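Ribosomal-protein-S5-alanine N-acetyltransferase (Vibrio fischeri, PDB 3IGR) probably transfers the acetyl group of acetyl-CoA to the N-terminal alanine of ribosomal protein uS5, as a member of the GNAT acetyltransferase family. Local coordinates at residues Ala67-Val72 and Thr83-Asn88; Gly97-Ser102 and Ile133-Ile138. All coordinates share one frame; numbering follows the deposited sequence.

Contact 1 of 2, residues Ala67-Val72 and Thr83-Asn88; sequences AFYFVV and TVSYSN
Phe70 and Tyr86 meet diagonally on one side of an antiparallel strand pair, Phe70 being paired with Val84 and Tyr86 with Phe68. Going out along Phe70, CB lies 3.3 Å from Val84 O and also packs on Val84 CB. CG stands beside the backbone N (chi1 -69°), and CD2 comes next, 3.6 Å from Val84 O, with that oxygen at the ring edge and in its plane. Farther out, CE2 reaches Tyr86 CD2 at 3.9 Å, the two side chains crossing obliquely, and Phe70 CD2 lies in the plane of the Tyr86 ring at its edge.

Behind the rings, Phe68 and Tyr86 exchange two nearly straight backbone hydrogen bonds, and Phe70 and Val84 exchange two more, with Phe70 N to Val84 O at 2.8 Å. On the reverse side Tyr69, CG anti to its backbone N (chi1 -168°), brings its ring obliquely against Ser85 and Thr83: CD1 is 3.6 Å from Ser85 OG, while OH touches Thr83 CG2 at 3.5 Å. The Thr83 hydroxyl itself is hydrogen-bonded to Ser102.

This is the hairpin of strands 68-74 and 79-90 in the GNAT sheet. Helix 112-126 packs against Phe68, Val84 and Tyr86, with Tyr86 OH hydrogen-bonded to Thr120, while helix 20-29 packs against Tyr69, Val71 and Thr83 on the reverse side; strand 10-14 flanks 68-74.

Contact 2 of 2, residues Gly97-Ser102 and Ile133-Ile138; sequences GHVGYS and IMAAYI
Gly97-Val99 and Ile133-Ala135 run parallel at first, paired as Gly97 with Ile133 and His98 with Met134, and then spread apart, the two strand axes making an angle of 44°. Two straight hydrogen bonds hold the paired end: Met134 N to Gly97 O at 2.8 Å, and Val99 N to Met134 O at 3.0 Å. Past them a water fills in for direct pairing, donating to Val99 O at 2.7 Å and accepting from Ala136 N at 3.0 Å. Parallel strands splaying from this point are the hallmark of the GNAT fold, where the V-shaped opening between them receives acetyl-CoA; here they are the two strands of a beta-alpha-beta unit connected through helix 112-126. On the side of that helix, which Ile133 touches, Val99 places CG1 between its backbone N and carbonyl carbon (chi1 62°). This methyl meets Ile133 CG2 at 3.6 Å, the side chains crossing at about a right angle, and Ala135 CB at 3.8 Å. His98 and selenomethionine Met134 occupy the other side, where His98 ND1 comes within 3.7 Å of Met134 O. Beyond the split, Tyr101 and Tyr137 both lean on Leu148 of helix 142-150.

Contact 1 and contact 2 lie in one sheet, their centres 10 Å apart, separated by the pairing of strand 79-90 with strand 96-103. That shared seam is antiparallel: Ser85 N lies 2.7 Å from Gly100 O, and Ser87 O lies 2.8 Å from His98 N, both probable hydrogen bonds. Side chains join up as well, with Tyr86 CE1 3.5 Å from Val99 CG2, so the aromatic side of contact 1 runs on into the apolar side of contact 2. Helix 112-126 packs against both. In this family the cofactor is expected at the split in contact 2, which would leave contact 1 to one side of it, across the seam of strands 79-90 and 96-103.

Contact 1 of 2, residues Ala67-Val72 and Thr83-Asn88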
ATOM      1  N   ALA A  67       5.677  18.232  20.208  1.00 13.41           N
ATOM      2  CA  ALA A  67       4.776  18.320  19.059  1.00 13.39           C
ATOM      3  C   ALA A  67       5.582  18.366  17.770  1.00 12.84           C
ATOM      4  O   ALA A  67       6.710  18.845  17.755  1.00 12.46           O
ATOM      5  CB  ALA A  67       3.871  19.556  19.159  1.00 13.63           C
ATOM      6  N   PHE A  68       5.000  17.863  16.693  1.00 11.98           N
ATOM      7  CA  PHE A  68       5.721  17.738  15.427  1.00 12.44           C
ATOM      8  C   PHE A  68       4.740  18.110  14.325  1.00 12.99           C
ATOM      9  O   PHE A  68       3.796  17.362  14.010  1.00 13.27           O
ATOM     10  CB  PHE A  68       6.291  16.316  15.261  1.00 12.32           C
ATOM     11  CG  PHE A  68       7.160  15.879  16.426  1.00 12.50           C
ATOM     12  CD1 PHE A  68       8.513  16.226  16.479  1.00 13.23           C
ATOM     13  CD2 PHE A  68       6.621  15.171  17.490  1.00 11.97           C
ATOM     14  CE1 PHE A  68       9.307  15.853  17.560  1.00 12.92           C
ATOM     15  CE2 PHE A  68       7.413  14.792  18.586  1.00 12.29           C
ATOM     16  CZ  PHE A  68       8.747  15.135  18.621  1.00 12.18           C
ATOM     17  N   TYR A  69       4.915  19.312  13.793  1.00 12.04           N
ATOM     18  CA  TYR A  69       4.007  19.796  12.780  1.00 12.38           C
ATOM     19  C   TYR A  69       4.758  19.715  11.462  1.00 12.37           C
ATOM     20  O   TYR A  69       5.703  20.470  11.247  1.00 12.16           O
ATOM     21  CB  TYR A  69       3.566  21.226  13.102  1.00 12.18           C
ATOM     22  CG  TYR A  69       2.405  21.707  12.275  1.00 12.85           C
ATOM     23  CD1 TYR A  69       1.161  21.925  12.859  1.00 11.61           C
ATOM     24  CD2 TYR A  69       2.545  21.935  10.895  1.00 12.31           C
ATOM     25  CE1 TYR A  69       0.086  22.368  12.103  1.00 12.38           C
ATOM     26  CE2 TYR A  69       1.476  22.376  10.131  1.00 13.23           C
ATOM     27  CZ  TYR A  69       0.249  22.602  10.745  1.00 13.03           C
ATOM     28  OH  TYR A  69      -0.823  23.037   9.999  1.00 13.64           O
ATOM     29  N   PHE A  70       4.375  18.768  10.609  1.00 12.34           N
ATOM     30  CA  PHE A  70       5.026  18.606   9.311  1.00 12.73           C
ATOM     31  C   PHE A  70       4.272  19.313   8.196  1.00 12.81           C
ATOM     32  O   PHE A  70       3.036  19.363   8.205  1.00 12.96           O
ATOM     33  CB  PHE A  70       5.101  17.141   8.920  1.00 12.78           C
ATOM     34  CG  PHE A  70       6.045  16.320   9.748  1.00 13.53           C
ATOM     35  CD1 PHE A  70       7.365  16.122   9.323  1.00 12.25           C
ATOM     36  CD2 PHE A  70       5.598  15.701  10.917  1.00 10.93           C
ATOM     37  CE1 PHE A  70       8.240  15.335  10.064  1.00 11.42           C
ATOM     38  CE2 PHE A  70       6.466  14.923  11.685  1.00 13.34           C
ATOM     39  CZ  PHE A  70       7.790  14.728  11.253  1.00 14.28           C
ATOM     40  N   VAL A  71       5.016  19.818   7.221  1.00 12.74           N
ATOM     41  CA  VAL A  71       4.417  20.301   5.964  1.00 12.71           C
ATOM     42  C   VAL A  71       4.860  19.432   4.771  1.00 12.75           C
ATOM     43  O   VAL A  71       5.942  18.823   4.793  1.00 12.46           O
ATOM     44  CB  VAL A  71       4.724  21.792   5.680  1.00 12.57           C
ATOM     45  CG1 VAL A  71       3.980  22.695   6.684  1.00 13.05           C
ATOM     46  CG2 VAL A  71       6.231  22.089   5.676  1.00 11.74           C
ATOM     47  N   VAL A  72       4.000  19.349   3.763  1.00 12.28           N
ATOM     48  CA  VAL A  72       4.333  18.680   2.522  1.00 12.46           C
ATOM     49  C   VAL A  72       4.589  19.785   1.483  1.00 12.64           C
ATOM     50  O   VAL A  72       3.735  20.648   1.259  1.00 12.97           O
ATOM     51  CB  VAL A  72       3.203  17.770   2.024  1.00 12.20           C
ATOM     52  CG1 VAL A  72       3.645  17.072   0.728  1.00 11.32           C
ATOM     53  CG2 VAL A  72       2.790  16.754   3.089  1.00 11.73           C
ATOM     54  N   THR A  83      -0.250  19.103   5.177  1.00 11.89           N
ATOM     55  CA  THR A  83       0.255  19.153   6.534  1.00 11.97           C
ATOM     56  C   THR A  83      -0.003  17.801   7.191  1.00 11.91           C
ATOM     57  O   THR A  83      -0.956  17.099   6.836  1.00 11.57           O
ATOM     58  CB  THR A  83      -0.464  20.246   7.399  1.00 11.63           C
ATOM     59  OG1 THR A  83      -1.855  19.942   7.465  1.00 11.86           O
ATOM     60  CG2 THR A  83      -0.276  21.666   6.834  1.00 10.85           C
ATOM     61  N   VAL A  84       0.856  17.428   8.125  1.00 11.80           N
ATOM     62  CA  VAL A  84       0.614  16.250   8.969  1.00 12.12           C
ATOM     63  C   VAL A  84       1.054  16.700  10.336  1.00 12.39           C
ATOM     64  O   VAL A  84       2.227  17.016  10.535  1.00 12.37           O
ATOM     65  CB  VAL A  84       1.405  14.977   8.519  1.00 12.32           C
ATOM     66  CG1 VAL A  84       1.025  13.772   9.368  1.00 11.57           C
ATOM     67  CG2 VAL A  84       1.124  14.637   7.037  1.00 12.88           C
ATOM     68  N   SER A  85       0.109  16.773  11.271  1.00 12.51           N
ATOM     69  CA  SER A  85       0.391  17.365  12.579  1.00 12.41           C
ATOM     70  C   SER A  85       0.228  16.330  13.676  1.00 12.18           C
ATOM     71  O   SER A  85      -0.841  15.749  13.818  1.00 12.10           O
ATOM     72  CB  SER A  85      -0.552  18.534  12.837  1.00 12.06           C
ATOM     73  OG  SER A  85      -0.407  18.991  14.175  1.00 14.27           O
ATOM     74  N   TYR A  86       1.291  16.103  14.446  1.00 12.50           N
ATOM     75  CA  TYR A  86       1.238  15.215  15.619  1.00 12.13           C
ATOM     76  C   TYR A  86       1.180  16.111  16.850  1.00 11.88           C
ATOM     77  O   TYR A  86       2.099  16.900  17.100  1.00 12.13           O
ATOM     78  CB  TYR A  86       2.440  14.269  15.665  1.00 11.72           C
ATOM     79  CG  TYR A  86       2.471  13.361  14.466  1.00 12.73           C
ATOM     80  CD1 TYR A  86       1.792  12.148  14.476  1.00 11.56           C
ATOM     81  CD2 TYR A  86       3.127  13.748  13.287  1.00 12.36           C
ATOM     82  CE1 TYR A  86       1.802  11.317  13.361  1.00  9.52           C
ATOM     83  CE2 TYR A  86       3.135  12.922  12.162  1.00 10.99           C
ATOM     84  CZ  TYR A  86       2.463  11.711  12.215  1.00  9.87           C
ATOM     85  OH  TYR A  86       2.427  10.900  11.125  1.00  9.81           O
ATOM     86  N   SER A  87       0.074  16.008  17.578  1.00 11.11           N
ATOM     87  CA  SER A  87      -0.209  16.867  18.712  1.00 11.36           C
ATOM     88  C   SER A  87      -0.755  16.046  19.866  1.00 11.19           C
ATOM     89  O   SER A  87      -1.030  14.850  19.713  1.00 10.34           O
ATOM     90  CB  SER A  87      -1.258  17.901  18.317  1.00 11.73           C
ATOM     91  OG  SER A  87      -2.469  17.239  17.985  1.00 12.40           O
ATOM     92  N   ASN A  88      -0.915  16.688  21.016  1.00 11.25           N
ATOM     93  CA  ASN A  88      -1.512  16.020  22.154  1.00 12.42           C
ATOM     94  C   ASN A  88      -0.609  14.844  22.517  1.00 12.27           C
ATOM     95  O   ASN A  88      -1.079  13.740  22.773  1.00 12.27           O
ATOM     96  CB  ASN A  88      -2.871  15.487  21.709  1.00 13.15           C
ATOM     97  CG  ASN A  88      -3.964  15.857  22.619  1.00 16.17           C
ATOM     98  OD1 ASN A  88      -4.739  16.784  22.322  1.00 19.70           O
ATOM     99  ND2 ASN A  88      -4.073  15.151  23.738  1.00 16.36           N
TER

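Contact 2 of 2, residues Gly97-Ser102 and Ile133-Ile138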
ATOM      1  N   GLY A  97      -0.033   9.961  20.790  1.00 12.05           N
ATOM      2  CA  GLY A  97      -0.324  11.263  20.209  1.00 12.03           C
ATOM      3  C   GLY A  97      -1.398  11.184  19.149  1.00 12.24           C
ATOM      4  O   GLY A  97      -1.783  10.094  18.706  1.00 11.98           O
ATOM      5  N   HIS A  98      -1.872  12.355  18.763  1.00 11.30           N
ATOM      6  CA  HIS A  98      -2.912  12.509  17.772  1.00 11.96           C
ATOM      7  C   HIS A  98      -2.298  12.978  16.465  1.00 11.57           C
ATOM      8  O   HIS A  98      -1.444  13.866  16.458  1.00 11.88           O
ATOM      9  CB  HIS A  98      -3.944  13.528  18.264  1.00 11.80           C
ATOM     10  CG  HIS A  98      -5.058  13.773  17.299  1.00 13.52           C
ATOM     11  ND1 HIS A  98      -6.222  13.031  17.300  1.00 15.01           N
ATOM     12  CD2 HIS A  98      -5.185  14.674  16.294  1.00 12.54           C
ATOM     13  CE1 HIS A  98      -7.024  13.473  16.344  1.00 13.52           C
ATOM     14  NE2 HIS A  98      -6.418  14.468  15.719  1.00 13.25           N
ATOM     15  N   VAL A  99      -2.741  12.379  15.367  1.00 11.45           N
ATOM     16  CA  VAL A  99      -2.370  12.831  14.037  1.00 11.48           C
ATOM     17  C   VAL A  99      -3.581  13.483  13.365  1.00 11.47           C
ATOM     18  O   VAL A  99      -4.707  12.942  13.394  1.00 11.58           O
ATOM     19  CB  VAL A  99      -1.773  11.686  13.147  1.00 10.80           C
ATOM     20  CG1 VAL A  99      -2.771  10.540  12.909  1.00 10.90           C
ATOM     21  CG2 VAL A  99      -1.236  12.267  11.805  1.00 11.89           C
ATOM     22  N   GLY A 100      -3.340  14.646  12.776  1.00 10.90           N
ATOM     23  CA  GLY A 100      -4.336  15.325  11.921  1.00 12.00           C
ATOM     24  C   GLY A 100      -3.620  15.747  10.647  1.00 11.90           C
ATOM     25  O   GLY A 100      -2.445  16.116  10.695  1.00 13.82           O
ATOM     26  N   TYR A 101      -4.299  15.701   9.512  1.00 11.56           N
ATOM     27  CA  TYR A 101      -3.627  16.000   8.231  1.00 11.56           C
ATOM     28  C   TYR A 101      -4.578  16.681   7.263  1.00 11.44           C
ATOM     29  O   TYR A 101      -5.798  16.584   7.400  1.00 10.73           O
ATOM     30  CB  TYR A 101      -3.049  14.731   7.566  1.00 10.96           C
ATOM     31  CG  TYR A 101      -4.000  13.562   7.615  1.00 12.04           C
ATOM     32  CD1 TYR A 101      -3.885  12.611   8.616  1.00 13.37           C
ATOM     33  CD2 TYR A 101      -5.041  13.429   6.680  1.00 13.70           C
ATOM     34  CE1 TYR A 101      -4.759  11.558   8.706  1.00 15.57           C
ATOM     35  CE2 TYR A 101      -5.919  12.376   6.748  1.00 13.49           C
ATOM     36  CZ  TYR A 101      -5.771  11.441   7.767  1.00 13.72           C
ATOM     37  OH  TYR A 101      -6.626  10.384   7.884  1.00 14.76           O
ATOM     38  N   SER A 102      -4.003  17.346   6.269  1.00 11.31           N
ATOM     39  CA  SER A 102      -4.782  17.953   5.211  1.00 11.77           C
ATOM     40  C   SER A 102      -3.946  17.977   3.943  1.00 11.78           C
ATOM     41  O   SER A 102      -2.707  17.874   3.989  1.00 11.42           O
ATOM     42  CB  SER A 102      -5.223  19.382   5.598  1.00 12.07           C
ATOM     43  OG  SER A 102      -4.103  20.249   5.703  1.00 12.80           O
ATOM     44  N   ILE A 133      -0.636   5.938  17.952  1.00  8.95           N
ATOM     45  CA  ILE A 133      -1.023   7.153  17.228  1.00  8.09           C
ATOM     46  C   ILE A 133      -2.524   7.028  17.013  1.00  8.49           C
ATOM     47  O   ILE A 133      -2.996   5.981  16.501  1.00  7.87           O
ATOM     48  CB  ILE A 133      -0.314   7.335  15.832  1.00  8.75           C
ATOM     49  CG1 ILE A 133       1.217   7.363  15.933  1.00 10.55           C
ATOM     50  CG2 ILE A 133      -0.775   8.602  15.131  1.00  7.39           C
ATOM     51  CD1 ILE A 133       1.779   8.598  16.546  1.00 16.44           C
HETATM   52  N   MSE A 134      -3.261   8.043  17.409  1.00  6.58           N
HETATM   53  CA  MSE A 134      -4.694   8.125  17.304  0.50  6.37           C
HETATM   54  C   MSE A 134      -5.119   9.028  16.143  1.00  5.96           C
HETATM   55  O   MSE A 134      -4.548  10.032  15.916  1.00  4.88           O
HETATM   56  CB  MSE A 134      -5.285   8.684  18.598  0.50  6.28           C
HETATM   57  CG  MSE A 134      -5.363   7.722  19.772  0.50  7.26           C
HETATM   58 SE   MSE A 134      -5.724   8.470  21.578  0.50 11.92          SE
HETATM   59  CE  MSE A 134      -4.777  10.092  21.480  0.50  8.66           C
ATOM     60  N   ALA A 135      -6.151   8.635  15.439  1.00  5.55           N
ATOM     61  CA  ALA A 135      -6.759   9.429  14.375  1.00  6.43           C
ATOM     62  C   ALA A 135      -8.261   9.239  14.471  1.00  7.35           C
ATOM     63  O   ALA A 135      -8.723   8.154  14.858  1.00  7.65           O
ATOM     64  CB  ALA A 135      -6.266   8.985  12.997  1.00  5.77           C
ATOM     65  N   ALA A 136      -9.005  10.300  14.156  1.00  6.95           N
ATOM     66  CA  ALA A 136     -10.458  10.305  14.206  1.00  7.75           C
ATOM     67  C   ALA A 136     -10.978  11.007  12.947  1.00  8.61           C
ATOM     68  O   ALA A 136     -10.433  12.028  12.534  1.00  8.44           O
ATOM     69  CB  ALA A 136     -10.935  11.040  15.435  1.00  7.24           C
ATOM     70  N   TYR A 137     -12.028  10.466  12.348  1.00  9.12           N
ATOM     71  CA  TYR A 137     -12.544  11.005  11.088  1.00  9.45           C
ATOM     72  C   TYR A 137     -14.061  10.926  11.033  1.00  9.96           C
ATOM     73  O   TYR A 137     -14.674   9.995  11.589  1.00  8.74           O
ATOM     74  CB  TYR A 137     -11.911  10.284   9.888  1.00  9.45           C
ATOM     75  CG  TYR A 137     -12.309   8.830   9.707  1.00  9.47           C
ATOM     76  CD1 TYR A 137     -13.387   8.479   8.881  1.00 10.54           C
ATOM     77  CD2 TYR A 137     -11.590   7.799  10.330  1.00  8.78           C
ATOM     78  CE1 TYR A 137     -13.748   7.152   8.684  1.00  8.91           C
ATOM     79  CE2 TYR A 137     -11.943   6.452  10.137  1.00 11.40           C
ATOM     80  CZ  TYR A 137     -13.015   6.141   9.320  1.00 11.05           C
ATOM     81  OH  TYR A 137     -13.378   4.831   9.146  1.00 10.06           O
ATOM     82  N   ILE A 138     -14.663  11.906  10.363  1.00 10.62           N
ATOM     83  CA  ILE A 138     -16.106  11.908  10.147  1.00 10.50           C
ATOM     84  C   ILE A 138     -16.427  10.741   9.177  1.00 10.40           C
ATOM     85  O   ILE A 138     -15.781  10.617   8.131  1.00  9.08           O
ATOM     86  CB  ILE A 138     -16.588  13.269   9.557  1.00 11.12           C
ATOM     87  CG1 ILE A 138     -16.352  14.418  10.548  1.00 12.39           C
ATOM     88  CG2 ILE A 138     -18.086  13.197   9.151  1.00 12.44           C
ATOM     89  CD1 ILE A 138     -16.226  15.821   9.897  1.00 14.16           C
TER
HETATM   90  O   HOH W   1      -7.384  12.493  12.993  1.00  9.15           O